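Local coordinates for TBC1 domain family member 22A (Homo sapiens, PDB 2QFZ), which probably acts as a GTPase-activating protein for Rab-family GTPases through its all-helical TBC domain, and forms homodimers, at residues Val240-Phe245 and Ala287-Trp292; Lys294-Glu299 and Gln303-Phe308. All blocks are in the same frame, centred on the assembly; numbering follows the deposited sequence.

Contact 1 of 2, residues Val240-Phe245 and Ala287-Trp292; sequences VRYLQF and AFLVRW
L289, on the last turn of helix 276-291, reaches across to the rings of Y242 and F245 at the start of helix 242-251, a small apolar junction within the all-helical Rab-GAP TBC domain. The backbones stay well apart, the nearest CA atoms, those of F245 and L289, lying 10.3 Å from each other, so side chains alone bridge the gap, burying 104 Å². From CB, which points at the other helix, the L289 chain runs out with CG anti to the backbone N (chi1 -169°), and its two methyls divide the work. CD1 of L289 lies 3.9 Å from CE1 of F245 and also touches the neighbouring CZ; CD2 of L289 meets CE2 of Y242 at the same 3.9 Å. Both aromatic side chains cross that of L289 at about a right angle, and both contacts are purely apolar. CG of F245 sits between its own N and carbonyl carbon (chi1 65°), which brings one ring face under the backbone carbonyl of Y242: O of Y242 stands 3.7 Å above the plane, over the ring centre. The hydroxyl of Y242 turns to a hydrogen bond with H232, which holds the polar end of the ring while its CE2 touches the leucine. Beyond the two segments, W249 meets F245 edge-to-face, L309 packs on both F245 and L289, and helix 211-227 lies against Y242. At the helix start, the Q244 side chain folds back to the backbone of R241: OE1 of Q244 accepts from N of R241 at 3.0 Å, in the plane of the amide on a lone pair, with a nearly straight N-H...O angle of 174°.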
ATOM      1  N   VAL A 240       3.165 -21.553 -16.627  1.00 23.20           N
ATOM      2  CA  VAL A 240       3.339 -20.368 -15.778  1.00 24.09           C
ATOM      3  C   VAL A 240       2.941 -20.727 -14.357  1.00 24.90           C
ATOM      4  O   VAL A 240       1.811 -21.176 -14.132  1.00 30.07           O
ATOM      5  CB  VAL A 240       2.526 -19.119 -16.279  1.00 26.09           C
ATOM      6  CG1 VAL A 240       2.791 -17.916 -15.335  1.00 22.93           C
ATOM      7  CG2 VAL A 240       2.901 -18.770 -17.732  1.00 25.82           C
ATOM      8  N   ARG A 241       3.881 -20.545 -13.415  1.00 24.48           N
ATOM      9  CA  ARG A 241       3.657 -20.763 -11.986  1.00 22.24           C
ATOM     10  C   ARG A 241       3.180 -19.464 -11.343  1.00 20.02           C
ATOM     11  O   ARG A 241       3.660 -18.403 -11.693  1.00 13.96           O
ATOM     12  CB  ARG A 241       4.961 -21.177 -11.285  1.00 25.91           C
ATOM     13  CG  ARG A 241       5.483 -22.544 -11.684  1.00 29.45           C
ATOM     14  CD  ARG A 241       6.692 -22.908 -10.892  1.00 30.03           C
ATOM     15  NE  ARG A 241       7.896 -22.194 -11.353  1.00 28.19           N
ATOM     16  CZ  ARG A 241       8.599 -21.342 -10.633  1.00 24.21           C
ATOM     17  NH1 ARG A 241       8.247 -21.030  -9.382  1.00 27.45           N
ATOM     18  NH2 ARG A 241       9.658 -20.787 -11.168  1.00 26.16           N
ATOM     19  N   TYR A 242       2.278 -19.527 -10.366  1.00 19.17           N
ATOM     20  CA  TYR A 242       1.804 -18.263  -9.780  1.00 19.43           C
ATOM     21  C   TYR A 242       2.943 -17.404  -9.214  1.00 14.93           C
ATOM     22  O   TYR A 242       2.904 -16.203  -9.318  1.00 19.63           O
ATOM     23  CB  TYR A 242       0.708 -18.484  -8.734  1.00 23.88           C
ATOM     24  CG  TYR A 242      -0.616 -18.931  -9.294  1.00 22.80           C
ATOM     25  CD1 TYR A 242      -0.797 -20.242  -9.757  1.00 21.29           C
ATOM     26  CD2 TYR A 242      -1.713 -18.080  -9.280  1.00 23.88           C
ATOM     27  CE1 TYR A 242      -2.017 -20.662 -10.233  1.00 23.20           C
ATOM     28  CE2 TYR A 242      -2.952 -18.488  -9.752  1.00 23.28           C
ATOM     29  CZ  TYR A 242      -3.101 -19.777 -10.227  1.00 24.54           C
ATOM     30  OH  TYR A 242      -4.330 -20.186 -10.696  1.00 25.88           O
ATOM     31  N   LEU A 243       3.984 -18.030  -8.686  1.00 18.53           N
ATOM     32  CA  LEU A 243       5.076 -17.317  -8.030  1.00 24.01           C
ATOM     33  C   LEU A 243       5.840 -16.433  -8.971  1.00 20.71           C
ATOM     34  O   LEU A 243       6.386 -15.394  -8.543  1.00 18.25           O
ATOM     35  CB  LEU A 243       6.041 -18.305  -7.385  1.00 26.16           C
ATOM     36  CG  LEU A 243       7.031 -17.831  -6.326  1.00 28.05           C
ATOM     37  CD1 LEU A 243       6.324 -17.265  -5.100  1.00 30.72           C
ATOM     38  CD2 LEU A 243       7.898 -19.034  -5.928  1.00 29.72           C
ATOM     39  N   GLN A 244       5.848 -16.782 -10.265  1.00 20.98           N
ATOM     40  CA  GLN A 244       6.593 -15.995 -11.254  1.00 19.39           C
ATOM     41  C   GLN A 244       6.037 -14.603 -11.502  1.00 20.05           C
ATOM     42  O   GLN A 244       6.768 -13.726 -11.938  1.00 23.77           O
ATOM     43  CB  GLN A 244       6.712 -16.753 -12.577  1.00 19.31           C
ATOM     44  CG  GLN A 244       7.451 -18.091 -12.440  1.00 21.53           C
ATOM     45  CD  GLN A 244       7.519 -18.866 -13.749  1.00 20.42           C
ATOM     46  OE1 GLN A 244       6.556 -19.506 -14.144  1.00 24.10           O
ATOM     47  NE2 GLN A 244       8.675 -18.819 -14.412  1.00 21.37           N
ATOM     48  N   PHE A 245       4.746 -14.405 -11.265  1.00 18.06           N
ATOM     49  CA  PHE A 245       4.119 -13.087 -11.454  1.00 19.79           C
ATOM     50  C   PHE A 245       3.540 -12.536 -10.160  1.00 19.23           C
ATOM     51  O   PHE A 245       3.621 -11.347  -9.917  1.00 29.41           O
ATOM     52  CB  PHE A 245       3.065 -13.090 -12.611  1.00 15.90           C
ATOM     53  CG  PHE A 245       1.854 -13.961 -12.350  1.00 16.48           C
ATOM     54  CD1 PHE A 245       0.763 -13.493 -11.651  1.00 16.69           C
ATOM     55  CD2 PHE A 245       1.829 -15.251 -12.785  1.00 14.47           C
ATOM     56  CE1 PHE A 245      -0.326 -14.317 -11.399  1.00 19.21           C
ATOM     57  CE2 PHE A 245       0.752 -16.072 -12.534  1.00 16.87           C
ATOM     58  CZ  PHE A 245      -0.324 -15.610 -11.848  1.00 16.64           C
ATOM     59  N   ALA A 287      -9.274 -11.319  -8.094  1.00 22.60           N
ATOM     60  CA  ALA A 287     -10.058 -10.473  -9.012  1.00 23.09           C
ATOM     61  C   ALA A 287      -9.207  -9.777 -10.093  1.00 22.81           C
ATOM     62  O   ALA A 287      -9.627  -9.621 -11.258  1.00 22.75           O
ATOM     63  CB  ALA A 287     -10.898  -9.472  -8.228  1.00 22.37           C
ATOM     64  N   PHE A 288      -8.002  -9.380  -9.736  1.00 16.06           N
ATOM     65  CA  PHE A 288      -7.108  -8.736 -10.693  1.00 18.63           C
ATOM     66  C   PHE A 288      -6.722  -9.714 -11.809  1.00 23.23           C
ATOM     67  O   PHE A 288      -6.756  -9.371 -13.000  1.00 23.63           O
ATOM     68  CB  PHE A 288      -5.870  -8.214  -9.958  1.00 17.68           C
ATOM     69  CG  PHE A 288      -5.025  -7.302 -10.735  1.00 17.29           C
ATOM     70  CD1 PHE A 288      -5.534  -6.118 -11.262  1.00 18.56           C
ATOM     71  CD2 PHE A 288      -3.685  -7.590 -10.926  1.00 16.17           C
ATOM     72  CE1 PHE A 288      -4.710  -5.226 -11.972  1.00 17.45           C
ATOM     73  CE2 PHE A 288      -2.852  -6.700 -11.633  1.00 19.15           C
ATOM     74  CZ  PHE A 288      -3.357  -5.534 -12.155  1.00 18.32           C
ATOM     75  N   LEU A 289      -6.395 -10.939 -11.424  1.00 24.27           N
ATOM     76  CA  LEU A 289      -6.076 -11.965 -12.397  1.00 29.21           C
ATOM     77  C   LEU A 289      -7.255 -12.276 -13.368  1.00 30.82           C
ATOM     78  O   LEU A 289      -7.077 -12.284 -14.597  1.00 30.76           O
ATOM     79  CB  LEU A 289      -5.578 -13.229 -11.671  1.00 30.85           C
ATOM     80  CG  LEU A 289      -4.957 -14.339 -12.510  1.00 30.32           C
ATOM     81  CD1 LEU A 289      -3.755 -13.893 -13.310  1.00 26.66           C
ATOM     82  CD2 LEU A 289      -4.596 -15.479 -11.572  1.00 30.81           C
ATOM     83  N   VAL A 290      -8.443 -12.492 -12.826  1.00 28.99           N
ATOM     84  CA  VAL A 290      -9.550 -12.947 -13.630  1.00 30.79           C
ATOM     85  C   VAL A 290     -10.229 -11.816 -14.394  1.00 32.61           C
ATOM     86  O   VAL A 290     -10.968 -12.104 -15.312  1.00 28.56           O
ATOM     87  CB  VAL A 290     -10.566 -13.878 -12.859  1.00 31.77           C
ATOM     88  CG1 VAL A 290      -9.842 -15.115 -12.311  1.00 37.33           C
ATOM     89  CG2 VAL A 290     -11.342 -13.174 -11.765  1.00 34.47           C
ATOM     90  N   ARG A 291      -9.912 -10.553 -14.058  1.00 29.06           N
ATOM     91  CA  ARG A 291     -10.252  -9.380 -14.871  1.00 30.04           C
ATOM     92  C   ARG A 291      -9.730  -9.524 -16.315  1.00 31.96           C
ATOM     93  O   ARG A 291     -10.413  -9.122 -17.259  1.00 31.02           O
ATOM     94  CB  ARG A 291      -9.741  -8.085 -14.195  1.00 33.17           C
ATOM     95  CG  ARG A 291      -9.597  -6.822 -15.073  1.00 35.28           C
ATOM     96  CD  ARG A 291     -10.935  -6.128 -15.416  1.00 38.32           C
ATOM     97  NE  ARG A 291     -10.699  -4.986 -16.318  1.00 39.27           N
ATOM     98  CZ  ARG A 291     -10.552  -5.070 -17.649  1.00 41.66           C
ATOM     99  NH1 ARG A 291     -10.617  -6.238 -18.278  1.00 41.84           N
ATOM    100  NH2 ARG A 291     -10.343  -3.974 -18.367  1.00 42.05           N
ATOM    101  N   TRP A 292      -8.556 -10.133 -16.506  1.00 31.93           N
ATOM    102  CA  TRP A 292      -8.047 -10.340 -17.896  1.00 31.31           C
ATOM    103  C   TRP A 292      -8.119 -11.772 -18.335  1.00 26.48           C
ATOM    104  O   TRP A 292      -7.278 -12.240 -19.105  1.00 29.95           O
ATOM    105  CB  TRP A 292      -6.635  -9.834 -18.032  1.00 34.89           C
ATOM    106  CG  TRP A 292      -6.580  -8.347 -18.087  1.00 37.40           C
ATOM    107  CD1 TRP A 292      -6.825  -7.536 -19.182  1.00 37.24           C
ATOM    108  CD2 TRP A 292      -6.275  -7.487 -17.018  1.00 34.50           C
ATOM    109  NE1 TRP A 292      -6.680  -6.228 -18.841  1.00 36.98           N
ATOM    110  CE2 TRP A 292      -6.346  -6.166 -17.510  1.00 38.37           C
ATOM    111  CE3 TRP A 292      -5.965  -7.698 -15.682  1.00 34.06           C
ATOM    112  CZ2 TRP A 292      -6.094  -5.075 -16.713  1.00 36.73           C
ATOM    113  CZ3 TRP A 292      -5.714  -6.630 -14.905  1.00 36.13           C
ATOM    114  CH2 TRP A 292      -5.792  -5.320 -15.411  1.00 36.51           C
TER

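Contact 2 of 2, residues Lys294-Glu299 and Gln303-Phe308; sequences KEILEE and QELLLF
A helical hairpin brings 294-299 and 303-308 side by side: the two short helices are joined by a tight turn and run nearly antiparallel, at 163°, with axes 10.3 Å apart. E299, just past the end of the first helix, sits at the closed end of the hairpin. Its CG lies 3.6 Å from CA of L305 and also touches CB of that leucine, while the CB of E299 approaches the CD1 methyl, so the aliphatic part of the acid lies against the start of the second helix. The chain then bends at chi2 (57°) and brings the carboxylate beside E304. OE1 of E299 and OE2 of E304 are 3.5 Å apart, two acceptors with no bond between them, and the carboxylate planes stand almost perpendicular, at 87°. This like-charge approach would probably be unfavourable by itself, but OE2 of E299 takes a hydrogen bond from the backbone N of D301 in the turn. An alanine at E299 is likely to leave that N-H without its carboxylate partner and open a gap beside L305. The hairpin lies in the C-terminal part of the TBC domain, and its inner side continues through I296, whose CG2 meets CD1 of L305 at 4.3 Å; H234 of helix 229-237 packs on both residues. Towards the open end F308 reaches over to the first helix, with CG anti to its backbone N. CB of E295 comes 3.5 Å from CZ of F308, whereas the glutamate's own carboxylate leads away from the second helix. I296 approaches the same ring at its edge, CG1 lying near the ring plane and 4.3 Å from CE2 of F308.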
ATOM      1  N   LYS A 294      -9.868 -13.145 -20.465  1.00 35.69           N
ATOM      2  CA  LYS A 294     -10.003 -13.230 -21.934  1.00 33.12           C
ATOM      3  C   LYS A 294      -8.653 -13.173 -22.633  1.00 31.60           C
ATOM      4  O   LYS A 294      -8.322 -14.045 -23.430  1.00 31.60           O
ATOM      5  CB  LYS A 294     -10.900 -12.074 -22.443  1.00 37.73           C
ATOM      6  CG  LYS A 294     -10.932 -11.857 -23.993  1.00 39.20           C
ATOM      7  N   GLU A 295      -7.870 -12.142 -22.332  1.00 29.99           N
ATOM      8  CA  GLU A 295      -6.513 -12.033 -22.842  1.00 27.95           C
ATOM      9  C   GLU A 295      -5.542 -13.165 -22.375  1.00 26.58           C
ATOM     10  O   GLU A 295      -4.654 -13.528 -23.123  1.00 29.61           O
ATOM     11  CB  GLU A 295      -5.930 -10.672 -22.477  1.00 33.95           C
ATOM     12  CG  GLU A 295      -6.642  -9.480 -23.127  1.00 35.60           C
ATOM     13  CD  GLU A 295      -7.706  -8.809 -22.254  1.00 40.45           C
ATOM     14  OE1 GLU A 295      -8.446  -9.500 -21.513  1.00 39.59           O
ATOM     15  OE2 GLU A 295      -7.801  -7.556 -22.331  1.00 46.13           O
ATOM     16  N   ILE A 296      -5.712 -13.687 -21.151  1.00 22.91           N
ATOM     17  CA  ILE A 296      -4.943 -14.833 -20.635  1.00 22.93           C
ATOM     18  C   ILE A 296      -5.213 -16.108 -21.442  1.00 23.32           C
ATOM     19  O   ILE A 296      -4.304 -16.752 -21.918  1.00 25.88           O
ATOM     20  CB  ILE A 296      -5.268 -15.134 -19.116  1.00 21.76           C
ATOM     21  CG1 ILE A 296      -4.665 -14.084 -18.195  1.00 24.41           C
ATOM     22  CG2 ILE A 296      -4.761 -16.537 -18.675  1.00 24.42           C
ATOM     23  CD1 ILE A 296      -5.202 -14.153 -16.734  1.00 20.96           C
ATOM     24  N   LEU A 297      -6.474 -16.465 -21.555  1.00 23.72           N
ATOM     25  CA  LEU A 297      -6.915 -17.648 -22.270  1.00 27.12           C
ATOM     26  C   LEU A 297      -6.660 -17.647 -23.808  1.00 30.10           C
ATOM     27  O   LEU A 297      -6.596 -18.718 -24.419  1.00 31.73           O
ATOM     28  CB  LEU A 297      -8.391 -17.861 -21.987  1.00 27.08           C
ATOM     29  CG  LEU A 297      -8.723 -18.232 -20.522  1.00 28.90           C
ATOM     30  CD1 LEU A 297     -10.237 -18.003 -20.212  1.00 28.68           C
ATOM     31  CD2 LEU A 297      -8.336 -19.648 -20.240  1.00 28.56           C
ATOM     32  N   GLU A 298      -6.491 -16.460 -24.399  1.00 29.11           N
ATOM     33  CA  GLU A 298      -6.136 -16.306 -25.801  1.00 30.94           C
ATOM     34  C   GLU A 298      -4.629 -16.388 -26.016  1.00 35.17           C
ATOM     35  O   GLU A 298      -4.169 -16.647 -27.141  1.00 32.92           O
ATOM     36  CB  GLU A 298      -6.599 -14.942 -26.312  1.00 28.68           C
ATOM     37  N   GLU A 299      -3.858 -16.148 -24.947  1.00 33.92           N
ATOM     38  CA  GLU A 299      -2.408 -16.200 -25.015  1.00 34.02           C
ATOM     39  C   GLU A 299      -1.899 -17.630 -24.842  1.00 34.86           C
ATOM     40  O   GLU A 299      -2.143 -18.256 -23.818  1.00 36.46           O
ATOM     41  CB  GLU A 299      -1.800 -15.278 -23.947  1.00 33.59           C
ATOM     42  CG  GLU A 299      -0.325 -15.153 -24.032  1.00 32.95           C
ATOM     43  CD  GLU A 299       0.124 -14.671 -25.378  1.00 36.37           C
ATOM     44  OE1 GLU A 299       0.028 -13.444 -25.627  1.00 40.83           O
ATOM     45  OE2 GLU A 299       0.574 -15.513 -26.192  1.00 36.64           O
ATOM     46  N   GLN A 303       6.247 -17.298 -22.981  1.00 32.43           N
ATOM     47  CA  GLN A 303       7.043 -16.063 -22.765  1.00 31.79           C
ATOM     48  C   GLN A 303       6.166 -14.801 -22.744  1.00 27.34           C
ATOM     49  O   GLN A 303       6.323 -13.930 -21.893  1.00 26.68           O
ATOM     50  CB  GLN A 303       8.120 -15.936 -23.862  1.00 33.09           C
ATOM     51  CG  GLN A 303       9.141 -14.795 -23.674  1.00 36.15           C
ATOM     52  CD  GLN A 303       9.918 -14.458 -24.982  1.00 39.32           C
ATOM     53  OE1 GLN A 303       9.736 -15.102 -26.030  1.00 40.53           O
ATOM     54  NE2 GLN A 303      10.784 -13.443 -24.903  1.00 43.47           N
ATOM     55  N   GLU A 304       5.263 -14.697 -23.708  1.00 24.62           N
ATOM     56  CA  GLU A 304       4.348 -13.563 -23.788  1.00 24.25           C
ATOM     57  C   GLU A 304       3.272 -13.618 -22.723  1.00 20.37           C
ATOM     58  O   GLU A 304       2.804 -12.575 -22.305  1.00 20.97           O
ATOM     59  CB  GLU A 304       3.697 -13.482 -25.182  1.00 25.58           C
ATOM     60  CG  GLU A 304       4.652 -13.101 -26.286  1.00 26.76           C
ATOM     61  CD  GLU A 304       3.949 -12.759 -27.611  1.00 27.96           C
ATOM     62  OE1 GLU A 304       4.608 -12.235 -28.518  1.00 29.06           O
ATOM     63  OE2 GLU A 304       2.743 -13.006 -27.756  1.00 30.56           O
ATOM     64  N   LEU A 305       2.857 -14.830 -22.316  1.00 20.76           N
ATOM     65  CA  LEU A 305       1.890 -15.006 -21.226  1.00 24.26           C
ATOM     66  C   LEU A 305       2.425 -14.463 -19.887  1.00 24.68           C
ATOM     67  O   LEU A 305       1.776 -13.652 -19.222  1.00 20.77           O
ATOM     68  CB  LEU A 305       1.509 -16.476 -21.047  1.00 23.48           C
ATOM     69  CG  LEU A 305       0.473 -16.758 -19.950  1.00 24.05           C
ATOM     70  CD1 LEU A 305      -0.760 -15.869 -20.072  1.00 27.89           C
ATOM     71  CD2 LEU A 305       0.072 -18.281 -19.899  1.00 23.98           C
ATOM     72  N   LEU A 306       3.604 -14.924 -19.510  1.00 24.26           N
ATOM     73  CA  LEU A 306       4.299 -14.375 -18.352  1.00 23.70           C
ATOM     74  C   LEU A 306       4.555 -12.835 -18.483  1.00 22.64           C
ATOM     75  O   LEU A 306       4.275 -12.110 -17.560  1.00 17.36           O
ATOM     76  CB  LEU A 306       5.595 -15.177 -18.069  1.00 21.78           C
ATOM     77  CG  LEU A 306       6.405 -14.775 -16.832  1.00 22.25           C
ATOM     78  CD1 LEU A 306       5.476 -14.627 -15.596  1.00 18.56           C
ATOM     79  CD2 LEU A 306       7.496 -15.728 -16.566  1.00 24.41           C
ATOM     80  N   LEU A 307       5.022 -12.351 -19.635  1.00 20.81           N
ATOM     81  CA  LEU A 307       5.215 -10.896 -19.859  1.00 25.01           C
ATOM     82  C   LEU A 307       3.984 -10.065 -19.628  1.00 23.45           C
ATOM     83  O   LEU A 307       4.090  -9.013 -19.035  1.00 22.89           O
ATOM     84  CB  LEU A 307       5.743 -10.566 -21.256  1.00 27.45           C
ATOM     85  CG  LEU A 307       7.225 -10.924 -21.435  1.00 33.53           C
ATOM     86  CD1 LEU A 307       7.480 -11.243 -22.917  1.00 35.55           C
ATOM     87  CD2 LEU A 307       8.184  -9.825 -20.916  1.00 33.80           C
ATOM     88  N   PHE A 308       2.842 -10.552 -20.117  1.00 22.98           N
ATOM     89  CA  PHE A 308       1.527  -9.927 -19.966  1.00 25.38           C
ATOM     90  C   PHE A 308       1.110  -9.852 -18.475  1.00 26.36           C
ATOM     91  O   PHE A 308       0.704  -8.810 -17.997  1.00 25.04           O
ATOM     92  CB  PHE A 308       0.475 -10.735 -20.772  1.00 23.93           C
ATOM     93  CG  PHE A 308      -0.913 -10.192 -20.676  1.00 25.54           C
ATOM     94  CD1 PHE A 308      -1.256  -8.996 -21.312  1.00 24.61           C
ATOM     95  CD2 PHE A 308      -1.903 -10.873 -19.964  1.00 26.53           C
ATOM     96  CE1 PHE A 308      -2.545  -8.484 -21.221  1.00 25.11           C
ATOM     97  CE2 PHE A 308      -3.196 -10.350 -19.863  1.00 25.97           C
ATOM     98  CZ  PHE A 308      -3.510  -9.145 -20.525  1.00 23.96           C
TER

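In the fold
Contacts 1 and 2 form one continuous patch of packing, their centres 10 Å apart and on the same side of the chain's centre, about 19 and 26 Å from it. They follow in series: helix 276-291 of contact 1 leads directly into helix 293-298 of contact 2. The seam is closed at several points: O of L289 touches CD1 of I296 at 3.4 Å, CG2 of V240 meets CD2 of L305 at 3.6 Å, and CD1 of W292 lies 3.9 Å from CZ of F308. CB of Q244 likewise packs on CD1 of L306. The partly buried hairpin of 294-308 thus lies against the buried junction of 240-245 with 287-292.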